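Local coordinates for tailspike protein (Acinetobacter phage vB_ApiP_P1, PDB 6E1R), which probably binds and cleaves the capsular polysaccharide of its Acinetobacter host, acting as the trimeric tailspike with which the phage recognises the cell, at residues H277-D282 with M302-Y307; K333-H338 with I359-Y364; F234-S239 with C256-G261; L212-F217 with P248-F253; P315-T320 with N340-V345. All blocks are in the same frame, centred on the assembly; numbering follows the deposited sequence.

Interaction 1: residues H277-D282 with M302-Y307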
# COMPACT_ATOMS: atom_id res chain seq x y z
N HIS A 277 5.09 0.48 9.93
CA HIS A 277 4.48 1.09 8.76
C HIS A 277 3.23 1.86 9.16
O HIS A 277 2.60 1.56 10.18
CB HIS A 277 4.13 0.03 7.71
CG HIS A 277 5.31 -0.76 7.24
ND1 HIS A 277 6.42 -0.17 6.65
CD2 HIS A 277 5.57 -2.09 7.28
CE1 HIS A 277 7.30 -1.10 6.35
NE2 HIS A 277 6.81 -2.28 6.72
N PHE A 278 2.88 2.85 8.35
CA PHE A 278 1.81 3.80 8.65
C PHE A 278 0.91 3.94 7.43
O PHE A 278 1.31 4.54 6.43
CB PHE A 278 2.38 5.15 9.07
CG PHE A 278 3.30 5.08 10.26
CD1 PHE A 278 4.64 4.79 10.10
CD2 PHE A 278 2.81 5.32 11.53
CE1 PHE A 278 5.48 4.72 11.19
CE2 PHE A 278 3.65 5.25 12.63
CZ PHE A 278 4.99 4.95 12.46
N PHE A 279 -0.31 3.40 7.52
CA PHE A 279 -1.29 3.47 6.44
C PHE A 279 -2.27 4.59 6.73
O PHE A 279 -3.06 4.51 7.68
CB PHE A 279 -2.02 2.14 6.28
CG PHE A 279 -1.16 1.03 5.73
CD1 PHE A 279 -0.37 0.26 6.58
CD2 PHE A 279 -1.14 0.76 4.37
CE1 PHE A 279 0.41 -0.76 6.07
CE2 PHE A 279 -0.35 -0.26 3.87
CZ PHE A 279 0.42 -1.02 4.72
N ALA A 280 -2.23 5.64 5.91
CA ALA A 280 -3.20 6.75 5.96
C ALA A 280 -3.22 7.41 7.34
O ALA A 280 -4.27 7.84 7.82
CB ALA A 280 -4.60 6.27 5.56
N CYS A 281 -2.06 7.50 7.97
CA CYS A 281 -1.97 8.12 9.29
C CYS A 281 -1.85 9.64 9.16
O CYS A 281 -1.58 10.19 8.09
CB CYS A 281 -0.79 7.55 10.07
SG CYS A 281 -0.99 5.81 10.51
N ASP A 282 -2.05 10.32 10.28
CA ASP A 282 -2.08 11.78 10.33
C ASP A 282 -1.09 12.26 11.39
O ASP A 282 -1.34 12.09 12.59
CB ASP A 282 -3.49 12.28 10.62
CG ASP A 282 -3.61 13.79 10.56
OD1 ASP A 282 -2.67 14.45 10.07
OD2 ASP A 282 -4.65 14.31 11.02
N MSE A 302 7.54 2.56 5.78
CA MSE A 302 6.70 3.06 4.70
C MSE A 302 5.49 3.85 5.19
O MSE A 302 4.86 3.49 6.19
CB MSE A 302 6.23 1.91 3.81
CG MSE A 302 7.35 1.10 3.20
SE MSE A 302 6.66 -0.33 2.07
CE MSE A 302 5.43 -1.15 3.34
N PHE A 303 5.16 4.92 4.48
CA PHE A 303 3.96 5.71 4.72
C PHE A 303 3.08 5.60 3.48
O PHE A 303 3.38 6.19 2.44
CB PHE A 303 4.31 7.17 5.00
CG PHE A 303 5.16 7.37 6.23
CD1 PHE A 303 6.54 7.29 6.15
CD2 PHE A 303 4.58 7.63 7.46
CE1 PHE A 303 7.33 7.47 7.27
CE2 PHE A 303 5.36 7.82 8.58
CZ PHE A 303 6.73 7.73 8.49
N VAL A 304 1.99 4.84 3.60
CA VAL A 304 1.08 4.60 2.48
C VAL A 304 -0.13 5.50 2.71
O VAL A 304 -1.08 5.14 3.42
CB VAL A 304 0.70 3.12 2.36
CG1 VAL A 304 -0.19 2.90 1.16
CG2 VAL A 304 1.95 2.26 2.27
N GLY A 305 -0.09 6.69 2.11
CA GLY A 305 -1.16 7.66 2.28
C GLY A 305 -1.12 8.34 3.63
O GLY A 305 -0.56 7.81 4.59
N GLY A 306 -1.70 9.55 3.72
CA GLY A 306 -1.82 10.22 4.99
C GLY A 306 -1.30 11.64 4.92
O GLY A 306 -1.09 12.20 3.83
N TYR A 307 -1.08 12.23 6.10
CA TYR A 307 -0.64 13.61 6.22
C TYR A 307 0.58 13.69 7.12
O TYR A 307 0.65 13.03 8.16
CB TYR A 307 -1.74 14.51 6.80
CG TYR A 307 -2.96 14.67 5.93
CD1 TYR A 307 -3.91 13.67 5.86
CD2 TYR A 307 -3.17 15.83 5.20
CE1 TYR A 307 -5.03 13.80 5.07
CE2 TYR A 307 -4.29 15.98 4.41
CZ TYR A 307 -5.22 14.96 4.35
OH TYR A 307 -6.34 15.10 3.56
O HOH W 1 0.70 7.29 6.81
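The imidazole of His277 meets Met302, a selenomethionine here, both on a face and at its rim. Met302 CE sits over the middle of one face, 3.6 Å from the ring centroid and 14° off the normal, a CH-pi contact reached because the chain bends at its last torsion (chi3 -52°). At the edge, in the ring plane, His277 ND1 accepts a bond from Met302 N (3.1 Å), while NE2 is engaged by Gln275. The phenyl rings of Phe278 and Phe303 are nearly parallel, with planes 10° apart, but displaced, their centroids 5.1 Å apart, and overlap little. Cys281 SG touches the edge of the Phe278 ring in its plane. Phe253 stacks on Phe278, and Phe334 meets Phe303, so the pair belongs to a longer file of rings inside a parallel beta-helix, the fold expected of a phage tailspike. Both segments turn a corner, at Phe279-Ala280 and at Gly305. A water bridges the bend: it donates to Phe278 O and to Gly305 O and accepts from Cys281 N (3.0 Å), lying in the plane of the Phe303 ring at its edge. At the corner, Phe279 packs beside Val304 (Phe279 CD2 to Val304 CB 3.6 Å). Beyond it, Tyr307 N bonds Cys281 O at 2.9 Å, and Tyr307 OH reaches Thr274 of the second subunit.

Interaction 2: residues K333-H338 with I359-Y364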
# COMPACT_ATOMS: atom_id res chain seq x y z
N LYS A 333 9.79 5.06 2.34
CA LYS A 333 8.92 5.43 1.23
C LYS A 333 7.79 6.30 1.72
O LYS A 333 7.08 5.94 2.67
CB LYS A 333 8.36 4.18 0.54
CG LYS A 333 7.52 4.50 -0.68
CD LYS A 333 7.12 3.25 -1.44
CE LYS A 333 6.39 3.60 -2.73
NZ LYS A 333 5.95 2.39 -3.49
N PHE A 334 7.62 7.46 1.09
CA PHE A 334 6.49 8.35 1.32
C PHE A 334 5.58 8.22 0.10
O PHE A 334 5.75 8.93 -0.89
CB PHE A 334 6.96 9.79 1.53
CG PHE A 334 7.80 9.98 2.76
CD1 PHE A 334 7.21 10.20 3.99
CD2 PHE A 334 9.18 9.93 2.68
CE1 PHE A 334 7.99 10.37 5.12
CE2 PHE A 334 9.96 10.10 3.81
CZ PHE A 334 9.36 10.32 5.03
N GLN A 335 4.62 7.30 0.18
CA GLN A 335 3.75 6.98 -0.95
C GLN A 335 2.47 7.79 -0.83
O GLN A 335 1.57 7.46 -0.05
CB GLN A 335 3.46 5.48 -0.99
CG GLN A 335 2.55 5.05 -2.13
CD GLN A 335 2.44 3.55 -2.26
OE1 GLN A 335 3.29 2.81 -1.77
NE2 GLN A 335 1.39 3.09 -2.93
N GLY A 336 2.38 8.87 -1.61
CA GLY A 336 1.19 9.69 -1.67
C GLY A 336 0.85 10.39 -0.37
O GLY A 336 -0.27 10.27 0.13
N ILE A 337 1.81 11.12 0.19
CA ILE A 337 1.64 11.80 1.47
C ILE A 337 1.39 13.28 1.22
O ILE A 337 2.09 13.91 0.41
CB ILE A 337 2.87 11.60 2.37
CG1 ILE A 337 3.26 10.12 2.42
CG2 ILE A 337 2.60 12.12 3.77
CD1 ILE A 337 2.16 9.22 2.92
N HIS A 338 0.39 13.83 1.90
CA HIS A 338 0.13 15.26 1.84
C HIS A 338 1.04 15.95 2.85
O HIS A 338 0.89 15.76 4.06
CB HIS A 338 -1.34 15.55 2.13
CG HIS A 338 -1.74 16.98 1.90
ND1 HIS A 338 -2.30 17.41 0.72
CD2 HIS A 338 -1.64 18.07 2.70
CE1 HIS A 338 -2.54 18.71 0.80
NE2 HIS A 338 -2.15 19.13 1.99
N ILE A 359 12.09 7.30 -1.18
CA ILE A 359 11.17 7.35 -2.32
C ILE A 359 10.05 8.31 -1.97
O ILE A 359 9.36 8.14 -0.96
CB ILE A 359 10.62 5.96 -2.66
CG1 ILE A 359 11.70 5.10 -3.32
CG2 ILE A 359 9.41 6.08 -3.58
CD1 ILE A 359 11.22 3.71 -3.72
N PHE A 360 9.87 9.33 -2.80
CA PHE A 360 8.77 10.28 -2.69
C PHE A 360 7.89 10.08 -3.92
O PHE A 360 8.24 10.51 -5.02
CB PHE A 360 9.28 11.71 -2.58
CG PHE A 360 9.97 12.01 -1.28
CD1 PHE A 360 11.31 11.69 -1.10
CD2 PHE A 360 9.29 12.63 -0.24
CE1 PHE A 360 11.95 11.96 0.09
CE2 PHE A 360 9.93 12.91 0.95
CZ PHE A 360 11.26 12.58 1.12
N GLU A 361 6.76 9.41 -3.72
CA GLU A 361 5.89 8.98 -4.81
C GLU A 361 4.57 9.74 -4.72
O GLU A 361 3.72 9.43 -3.88
CB GLU A 361 5.67 7.47 -4.75
CG GLU A 361 4.98 6.88 -5.95
CD GLU A 361 4.75 5.39 -5.80
OE1 GLU A 361 5.70 4.61 -6.01
OE2 GLU A 361 3.62 5.00 -5.44
N GLY A 362 4.41 10.74 -5.58
CA GLY A 362 3.16 11.48 -5.66
C GLY A 362 2.86 12.37 -4.47
O GLY A 362 1.70 12.74 -4.27
N CYS A 363 3.87 12.74 -3.68
CA CYS A 363 3.63 13.60 -2.53
C CYS A 363 3.22 15.01 -2.98
O CYS A 363 3.52 15.45 -4.10
CB CYS A 363 4.87 13.66 -1.65
SG CYS A 363 5.34 12.07 -0.93
N TYR A 364 2.54 15.71 -2.08
CA TYR A 364 1.94 17.00 -2.42
C TYR A 364 1.97 17.90 -1.20
O TYR A 364 1.51 17.51 -0.12
CB TYR A 364 0.49 16.79 -2.90
CG TYR A 364 -0.21 18.04 -3.38
CD1 TYR A 364 -0.88 18.87 -2.49
CD2 TYR A 364 -0.22 18.38 -4.72
CE1 TYR A 364 -1.53 20.01 -2.93
CE2 TYR A 364 -0.87 19.52 -5.17
CZ TYR A 364 -1.52 20.33 -4.27
OH TYR A 364 -2.17 21.46 -4.71
O HOH W 2 5.61 1.73 -6.44
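Phe334 and Phe360 point the same way from two adjacent strands of the parallel beta-helix, in register and only 2° from parallel. Their ring planes differ by 18° and are displaced, so that the overlap is slight: Phe334 CD2 stands 3.5 Å above one face of the Phe360 ring, toward its rim. Ile347 of another strand touches both rings. The neighbouring residues point to the other side of the sheet, where Lys333, Gln335 and Glu361 are polar beside Ile359. Lys333 runs out fully extended, with CG anti to the backbone N (chi1 -176°), and crosses the equally extended Glu361 at a slant. Lys333 NZ and Glu361 OE1 form a long, weak salt bridge of 3.4 Å, and a water accepts from Lys333 NZ and lies 2.9 Å from Glu361 OE1. Other chains supply further partners: Lys333 NZ pairs with Glu361 of the third subunit, and Glu361 OE2 with Lys333 of the second. Gln335 CG lies 3.5 Å from Glu361 OE2. The Gln335 amide bonds Gln335 of both neighbouring subunits, so a cycle of matched polar groups joins the three chains. In the backbone, Phe334 N to Ile359 O (2.8 Å) and Gly336 N to Glu361 O continue the pairing up to the bend at Gly336. Past the bend, His338 runs beside Tyr364, and His338 CE1 meets the edge of the tyrosine ring at Tyr364 CD1, 3.7 Å away.

Interaction 3: residues F234-S239 with C256-G261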
# COMPACT_ATOMS: atom_id res chain seq x y z
N PHE A 234 4.87 15.25 26.13
CA PHE A 234 4.06 14.11 25.72
C PHE A 234 4.73 13.44 24.53
O PHE A 234 5.00 14.09 23.52
CB PHE A 234 2.64 14.55 25.35
CG PHE A 234 1.84 13.48 24.65
CD1 PHE A 234 1.25 12.45 25.37
CD2 PHE A 234 1.68 13.50 23.27
CE1 PHE A 234 0.52 11.47 24.73
CE2 PHE A 234 0.95 12.52 22.62
CZ PHE A 234 0.37 11.50 23.36
N LYS A 235 4.98 12.14 24.66
CA LYS A 235 5.49 11.32 23.58
C LYS A 235 4.49 10.20 23.32
O LYS A 235 4.00 9.58 24.26
CB LYS A 235 6.87 10.74 23.90
CG LYS A 235 7.43 9.84 22.81
CD LYS A 235 8.84 9.37 23.13
CE LYS A 235 9.81 10.54 23.13
NZ LYS A 235 11.21 10.12 23.45
N ALA A 236 4.18 9.97 22.04
CA ALA A 236 3.17 8.98 21.70
C ALA A 236 3.64 7.57 22.05
O ALA A 236 2.97 6.85 22.80
CB ALA A 236 2.82 9.08 20.22
N ILE A 237 4.78 7.16 21.51
CA ILE A 237 5.26 5.79 21.65
C ILE A 237 6.76 5.79 21.92
O ILE A 237 7.51 6.53 21.28
CB ILE A 237 4.93 4.95 20.39
CG1 ILE A 237 3.41 4.82 20.23
CG2 ILE A 237 5.57 3.57 20.47
CD1 ILE A 237 3.00 4.13 18.96
N ARG A 238 7.18 4.96 22.87
CA ARG A 238 8.59 4.70 23.14
C ARG A 238 8.73 3.20 23.39
O ARG A 238 8.36 2.71 24.46
CB ARG A 238 9.12 5.45 24.35
CG ARG A 238 10.63 5.27 24.50
CD ARG A 238 11.13 5.56 25.91
NE ARG A 238 11.29 6.97 26.25
CZ ARG A 238 11.59 7.38 27.47
NH1 ARG A 238 11.75 6.49 28.45
NH2 ARG A 238 11.74 8.67 27.73
N SER A 239 9.25 2.48 22.40
CA SER A 239 9.44 1.04 22.52
C SER A 239 10.94 0.79 22.61
O SER A 239 11.65 0.87 21.61
CB SER A 239 8.81 0.30 21.34
OG SER A 239 7.43 0.62 21.22
N CYS A 256 -4.30 6.27 12.17
CA CYS A 256 -4.03 6.85 13.47
C CYS A 256 -3.64 8.32 13.34
O CYS A 256 -3.22 8.79 12.27
CB CYS A 256 -2.92 6.07 14.19
SG CYS A 256 -3.37 4.37 14.57
N ILE A 257 -3.79 9.05 14.44
CA ILE A 257 -3.56 10.49 14.46
C ILE A 257 -2.55 10.81 15.56
O ILE A 257 -2.69 10.34 16.69
CB ILE A 257 -4.86 11.28 14.68
CG1 ILE A 257 -5.87 10.96 13.58
CG2 ILE A 257 -4.58 12.77 14.72
CD1 ILE A 257 -7.28 11.42 13.90
N PHE A 258 -1.54 11.60 15.22
CA PHE A 258 -0.50 12.03 16.15
C PHE A 258 -0.42 13.55 16.12
O PHE A 258 0.08 14.12 15.15
CB PHE A 258 0.86 11.41 15.80
CG PHE A 258 0.85 9.91 15.76
CD1 PHE A 258 0.44 9.23 14.63
CD2 PHE A 258 1.28 9.18 16.86
CE1 PHE A 258 0.44 7.85 14.59
CE2 PHE A 258 1.28 7.79 16.83
CZ PHE A 258 0.86 7.13 15.69
N ARG A 259 -0.93 14.20 17.17
CA ARG A 259 -0.98 15.65 17.25
C ARG A 259 -0.36 16.14 18.55
O ARG A 259 -0.40 15.46 19.58
CB ARG A 259 -2.42 16.19 17.16
CG ARG A 259 -3.08 16.03 15.80
CD ARG A 259 -4.38 16.81 15.78
NE ARG A 259 -5.04 16.77 14.48
CZ ARG A 259 -6.09 16.02 14.20
NH1 ARG A 259 -6.63 15.25 15.14
NH2 ARG A 259 -6.62 16.05 12.99
N LYS A 260 0.23 17.34 18.48
CA LYS A 260 0.61 18.13 19.65
C LYS A 260 1.67 17.42 20.50
O LYS A 260 1.58 17.40 21.73
CB LYS A 260 -0.61 18.46 20.51
CG LYS A 260 -1.72 19.21 19.80
CD LYS A 260 -1.28 20.58 19.34
CE LYS A 260 -2.40 21.26 18.56
NZ LYS A 260 -3.62 21.46 19.39
N GLY A 261 2.68 16.84 19.85
CA GLY A 261 3.80 16.31 20.59
C GLY A 261 4.73 17.41 21.07
O GLY A 261 4.86 18.45 20.43
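Beside Phe234, which meets Lys260 and Gly261 across this contact, the ammonium NZ of Lys235 is gripped by two carboxylates in salt bridges, those of Glu268 and Asp264, with Asp263 a longer and weaker third. These bonds lie apart from the contact, in which Lys235 takes no part. The contact itself is small and apolar, about 190 Å² in all, and the two segments share no hydrogen bond. Its closest side-chain touch is made by Ala236 CB, which reaches the rim of the Phe258 ring in the ring plane, 3.7 Å from Phe258 CD2 and 3.9 Å from Phe258 CE2. The methyl group meets an edge; Phe222 stacks on the ring. Phe234 CB points toward 256-261, and CG is anti to the backbone N (chi1 168°). Phe234 CD2 lies 4.2 Å from Lys260 O, a loose approach, and Gly261 CA comes up at the ring edge, while Phe234 O stands 3.9 Å from Gly261 CA. Two faces of the beta-helix are joined in this way. The chain bends at Ala236 into the strand running on to Ser239, which is an outermost strand of its sheet and pairs with 267-270. Strand 257-259 belongs to a different sheet, between 221-222 and 281-284. Phe258 is packed by Ile267, from the sheet of 235-239, and by Phe253, from strand 251-254 just before it in the chain.

Interaction 4: residues L212-F217 with P248-F253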
# COMPACT_ATOMS: atom_id res chain seq x y z
N LEU A 212 6.74 -2.84 22.17
CA LEU A 212 5.67 -3.31 21.30
C LEU A 212 6.20 -4.28 20.25
O LEU A 212 7.28 -4.08 19.69
CB LEU A 212 5.00 -2.13 20.61
CG LEU A 212 4.30 -1.12 21.52
CD1 LEU A 212 3.86 0.10 20.72
CD2 LEU A 212 3.12 -1.76 22.23
N ILE A 213 5.42 -5.33 19.98
CA ILE A 213 5.74 -6.24 18.88
C ILE A 213 4.45 -6.91 18.43
O ILE A 213 3.62 -7.31 19.26
CB ILE A 213 6.83 -7.26 19.27
CG1 ILE A 213 7.21 -8.12 18.06
CG2 ILE A 213 6.36 -8.14 20.41
CD1 ILE A 213 8.39 -9.04 18.31
N LEU A 214 4.28 -7.02 17.11
CA LEU A 214 3.10 -7.64 16.50
C LEU A 214 1.81 -6.98 16.98
O LEU A 214 0.83 -7.65 17.31
CB LEU A 214 3.08 -9.15 16.76
CG LEU A 214 4.02 -9.98 15.88
CD1 LEU A 214 4.13 -11.40 16.41
CD2 LEU A 214 3.54 -9.98 14.44
N CYS A 215 1.80 -5.65 17.02
CA CYS A 215 0.65 -4.87 17.46
C CYS A 215 0.14 -4.03 16.30
O CYS A 215 0.92 -3.37 15.61
CB CYS A 215 1.01 -3.96 18.64
SG CYS A 215 1.47 -4.84 20.14
N ASP A 216 -1.18 -4.05 16.09
CA ASP A 216 -1.83 -3.20 15.11
C ASP A 216 -2.68 -2.15 15.82
O ASP A 216 -3.27 -2.41 16.87
CB ASP A 216 -2.70 -4.02 14.15
CG ASP A 216 -3.88 -4.67 14.84
OD1 ASP A 216 -3.68 -5.26 15.92
OD2 ASP A 216 -5.00 -4.59 14.30
N PHE A 217 -2.74 -0.96 15.23
CA PHE A 217 -3.46 0.17 15.80
C PHE A 217 -4.52 0.61 14.80
O PHE A 217 -4.19 1.01 13.68
CB PHE A 217 -2.51 1.33 16.12
CG PHE A 217 -1.51 1.02 17.19
CD1 PHE A 217 -0.42 0.21 16.93
CD2 PHE A 217 -1.65 1.56 18.46
CE1 PHE A 217 0.51 -0.07 17.92
CE2 PHE A 217 -0.72 1.28 19.45
CZ PHE A 217 0.35 0.47 19.18
N PRO A 248 11.57 -4.32 19.09
CA PRO A 248 10.22 -3.86 18.73
C PRO A 248 9.93 -4.04 17.24
O PRO A 248 10.38 -3.25 16.42
CB PRO A 248 10.23 -2.38 19.12
CG PRO A 248 11.51 -2.15 19.88
CD PRO A 248 12.46 -3.20 19.43
N ASN A 249 9.15 -5.07 16.90
CA ASN A 249 8.94 -5.45 15.51
C ASN A 249 7.45 -5.45 15.16
O ASN A 249 6.58 -5.54 16.03
CB ASN A 249 9.51 -6.85 15.23
CG ASN A 249 10.96 -6.97 15.63
OD1 ASN A 249 11.71 -6.00 15.62
ND2 ASN A 249 11.37 -8.19 15.98
N ALA A 250 7.17 -5.33 13.86
CA ALA A 250 5.86 -5.65 13.28
C ALA A 250 4.73 -4.84 13.92
O ALA A 250 3.76 -5.38 14.43
CB ALA A 250 5.58 -7.15 13.39
N ASN A 251 4.87 -3.52 13.86
CA ASN A 251 3.88 -2.61 14.42
C ASN A 251 3.32 -1.75 13.30
O ASN A 251 4.04 -0.94 12.70
CB ASN A 251 4.50 -1.76 15.53
CG ASN A 251 4.97 -2.61 16.70
OD1 ASN A 251 4.30 -3.55 17.12
ND2 ASN A 251 6.15 -2.29 17.22
N THR A 252 2.03 -1.92 13.01
CA THR A 252 1.36 -1.25 11.90
C THR A 252 0.27 -0.32 12.43
O THR A 252 -0.43 -0.64 13.39
CB THR A 252 0.74 -2.26 10.92
OG1 THR A 252 1.52 -3.46 10.92
CG2 THR A 252 0.68 -1.68 9.52
N PHE A 253 0.14 0.84 11.78
CA PHE A 253 -0.79 1.88 12.20
C PHE A 253 -1.72 2.21 11.03
O PHE A 253 -1.25 2.56 9.94
CB PHE A 253 -0.04 3.13 12.66
CG PHE A 253 0.91 2.88 13.80
CD1 PHE A 253 2.16 2.31 13.57
CD2 PHE A 253 0.55 3.20 15.09
CE1 PHE A 253 3.03 2.08 14.62
CE2 PHE A 253 1.41 2.97 16.14
CZ PHE A 253 2.65 2.41 15.91
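This is parallel strand pairing between adjacent turns of a beta-helix, reinforced by a side-chain amide and an aromatic stack; it joins 215-217 to 251-253 at 4.9 Å between axes and 8° from parallel. The backbone ladder proper comprises Thr252 N to Cys215 O and Phe217 N to Thr252 O. Just before it, Asn251 supplements the pairing with its amide. Asn251 OD1 accepts from Cys215 N (3.3 Å), which approaches in the carbonyl plane of the amide and is shared with Ala250 O in a weak bond. Asn251 ND2 points almost straight, at 177°, to Leu212 O, also weakly. The asparagine therefore spans the bend at Leu214, and the two bonds probably help set the rotation of the amide. Leu214 and Ala250 both take positive phi here and meet through Leu214 CD2 and Ala250 CB, 3.6 Å apart, while Leu214 N bonds Asn249 O at 2.9 Å. At the other end, Phe217 and Phe253 form an offset stack with centroids 4.5 Å apart. Phe253 CE2 lies over the rim of one face of the Phe217 ring. Phe195 continues the stack from Phe217 and Phe278 from Phe253. Asn249 OD1 accepts from Thr274 N, and its side chain lies about 4 Å from a bound sodium ion. Corners aligned from turn to turn and like residues piled in ladders are hallmarks of the parallel beta-helix of phage tailspikes.

Interaction 5: residues P315-T320 with N340-V345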
# COMPACT_ATOMS: atom_id res chain seq x y z
N PRO A 315 12.55 19.90 13.50
CA PRO A 315 13.59 19.89 12.45
C PRO A 315 13.38 18.83 11.39
O PRO A 315 13.40 19.13 10.19
CB PRO A 315 14.88 19.68 13.25
CG PRO A 315 14.58 20.22 14.60
CD PRO A 315 13.14 19.87 14.85
N TYR A 316 13.19 17.58 11.80
CA TYR A 316 13.10 16.47 10.85
C TYR A 316 11.78 15.74 11.01
O TYR A 316 11.14 15.78 12.06
CB TYR A 316 14.26 15.49 11.06
CG TYR A 316 15.62 16.15 11.15
CD1 TYR A 316 16.18 16.79 10.06
CD2 TYR A 316 16.34 16.12 12.34
CE1 TYR A 316 17.43 17.40 10.15
CE2 TYR A 316 17.58 16.72 12.44
CZ TYR A 316 18.12 17.36 11.34
OH TYR A 316 19.35 17.95 11.44
N VAL A 317 11.36 15.08 9.93
CA VAL A 317 10.19 14.22 10.01
C VAL A 317 10.56 12.85 10.55
O VAL A 317 9.92 12.32 11.47
CB VAL A 317 9.51 14.11 8.63
CG1 VAL A 317 8.41 13.06 8.66
CG2 VAL A 317 8.94 15.45 8.21
N ILE A 318 11.62 12.25 10.00
CA ILE A 318 12.12 10.97 10.47
C ILE A 318 13.64 11.04 10.52
O ILE A 318 14.28 11.60 9.62
CB ILE A 318 11.64 9.80 9.59
CG1 ILE A 318 12.12 8.46 10.14
CG2 ILE A 318 12.08 9.99 8.14
CD1 ILE A 318 11.42 7.26 9.55
N LYS A 319 14.23 10.50 11.58
CA LYS A 319 15.67 10.51 11.80
C LYS A 319 16.11 9.11 12.22
O LYS A 319 15.77 8.66 13.31
CB LYS A 319 16.06 11.55 12.85
CG LYS A 319 17.55 11.59 13.14
CD LYS A 319 17.88 12.67 14.16
CE LYS A 319 19.37 12.73 14.44
NZ LYS A 319 19.73 13.85 15.35
N THR A 320 16.87 8.44 11.36
CA THR A 320 17.35 7.10 11.64
C THR A 320 18.70 7.15 12.35
O THR A 320 19.52 8.03 12.09
CB THR A 320 17.47 6.28 10.35
OG1 THR A 320 18.19 7.04 9.37
CG2 THR A 320 16.09 5.93 9.81
N ASN A 340 2.17 19.54 3.79
CA ASN A 340 2.16 21.00 3.85
C ASN A 340 3.01 21.43 5.04
O ASN A 340 2.53 21.45 6.18
CB ASN A 340 0.73 21.52 3.96
CG ASN A 340 0.65 23.03 3.85
OD1 ASN A 340 1.61 23.69 3.45
ND2 ASN A 340 -0.50 23.59 4.20
N ARG A 341 4.28 21.77 4.78
CA ARG A 341 5.23 22.11 5.83
C ARG A 341 5.40 20.97 6.82
O ARG A 341 5.00 21.08 7.99
CB ARG A 341 4.82 23.39 6.58
CG ARG A 341 4.69 24.63 5.71
CD ARG A 341 4.15 25.79 6.52
NE ARG A 341 4.84 27.04 6.21
CZ ARG A 341 4.46 27.92 5.29
NH1 ARG A 341 3.39 27.71 4.55
NH2 ARG A 341 5.18 29.02 5.11
N PRO A 342 6.01 19.85 6.40
CA PRO A 342 6.15 18.71 7.31
C PRO A 342 7.20 18.90 8.39
O PRO A 342 7.12 18.23 9.43
CB PRO A 342 6.52 17.56 6.37
CG PRO A 342 7.24 18.23 5.25
CD PRO A 342 6.58 19.57 5.07
N CYS A 343 8.17 19.79 8.19
CA CYS A 343 9.25 19.99 9.14
C CYS A 343 9.95 21.30 8.80
O CYS A 343 9.48 22.07 7.96
CB CYS A 343 10.23 18.81 9.13
SG CYS A 343 10.87 18.43 7.50
N SER A 344 11.09 21.55 9.45
CA SER A 344 11.79 22.82 9.31
C SER A 344 13.19 22.71 8.72
O SER A 344 13.70 23.72 8.21
CB SER A 344 11.88 23.54 10.67
OG SER A 344 12.61 22.77 11.60
N VAL A 345 13.83 21.55 8.78
CA VAL A 345 15.19 21.41 8.25
C VAL A 345 15.20 20.43 7.07
O VAL A 345 15.59 20.80 5.96
CB VAL A 345 16.17 20.95 9.35
CG1 VAL A 345 17.58 20.87 8.79
CG2 VAL A 345 16.11 21.91 10.53
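Pro315 and Val345 meet where two short backbone pieces run obliquely past each other, their directions over 315-317 and 342-345 lying 136° apart. One carbonyl links them: Pro315 O accepts from Val345 N at 2.8 Å, with the donor in the carbonyl plane and on a lone pair, and takes a second, weak bond from Ser344 N. Around that oxygen the side chains close in. Val345 spreads its two methyl groups over two partners, Val345 CG2 against Pro315 CB (3.7 Å) and Val345 CG1 against CE1 of the Tyr316 ring (3.7 Å), the tyrosine crossing the valine at a slant. Pro315 CB lies above one face of that same ring, toward its rim. Ser344 OG sits by Pro315 CA and makes a weak bond to Thr314 O. Val317, which is buried, uses CG2, anti to its carbonyl carbon, as the contact group: Val317 CG2 touches Pro342 CB at 3.7 Å and Cys343 SG at 3.6 Å. Val317 also packs on Ile308 and Ile347 of neighbouring strands. The chain turns a corner at Val317 and enters the strand that runs to Thr320, whereas 340-345 is the loop leading from strand 331-338 into 346-350, the strand that pairs in parallel with 316-320.

From the N terminus, interaction 4 opens first, at 212-217, and its loop is closed by 248-253. Interaction 3 starts within that loop and ends after it, at 256-261, so the two cross; Ile237 packs on Phe253 where they meet. Interaction 1 follows in series and closes at 302-307, with Phe279 N and Asp282 N bonding back to Phe253 O and Cys256 O and so tying it to both. Interaction 5 comes next, closing at 340-345, and crosses interaction 2, which begins inside its loop and closes at 359-364. Interactions 1 and 2 share the bonded strands 301-304 and 331-338. Interactions 4, 1 and 2 join successive turns of the beta-helix, 3 links different faces, and 5 ties strand to loop.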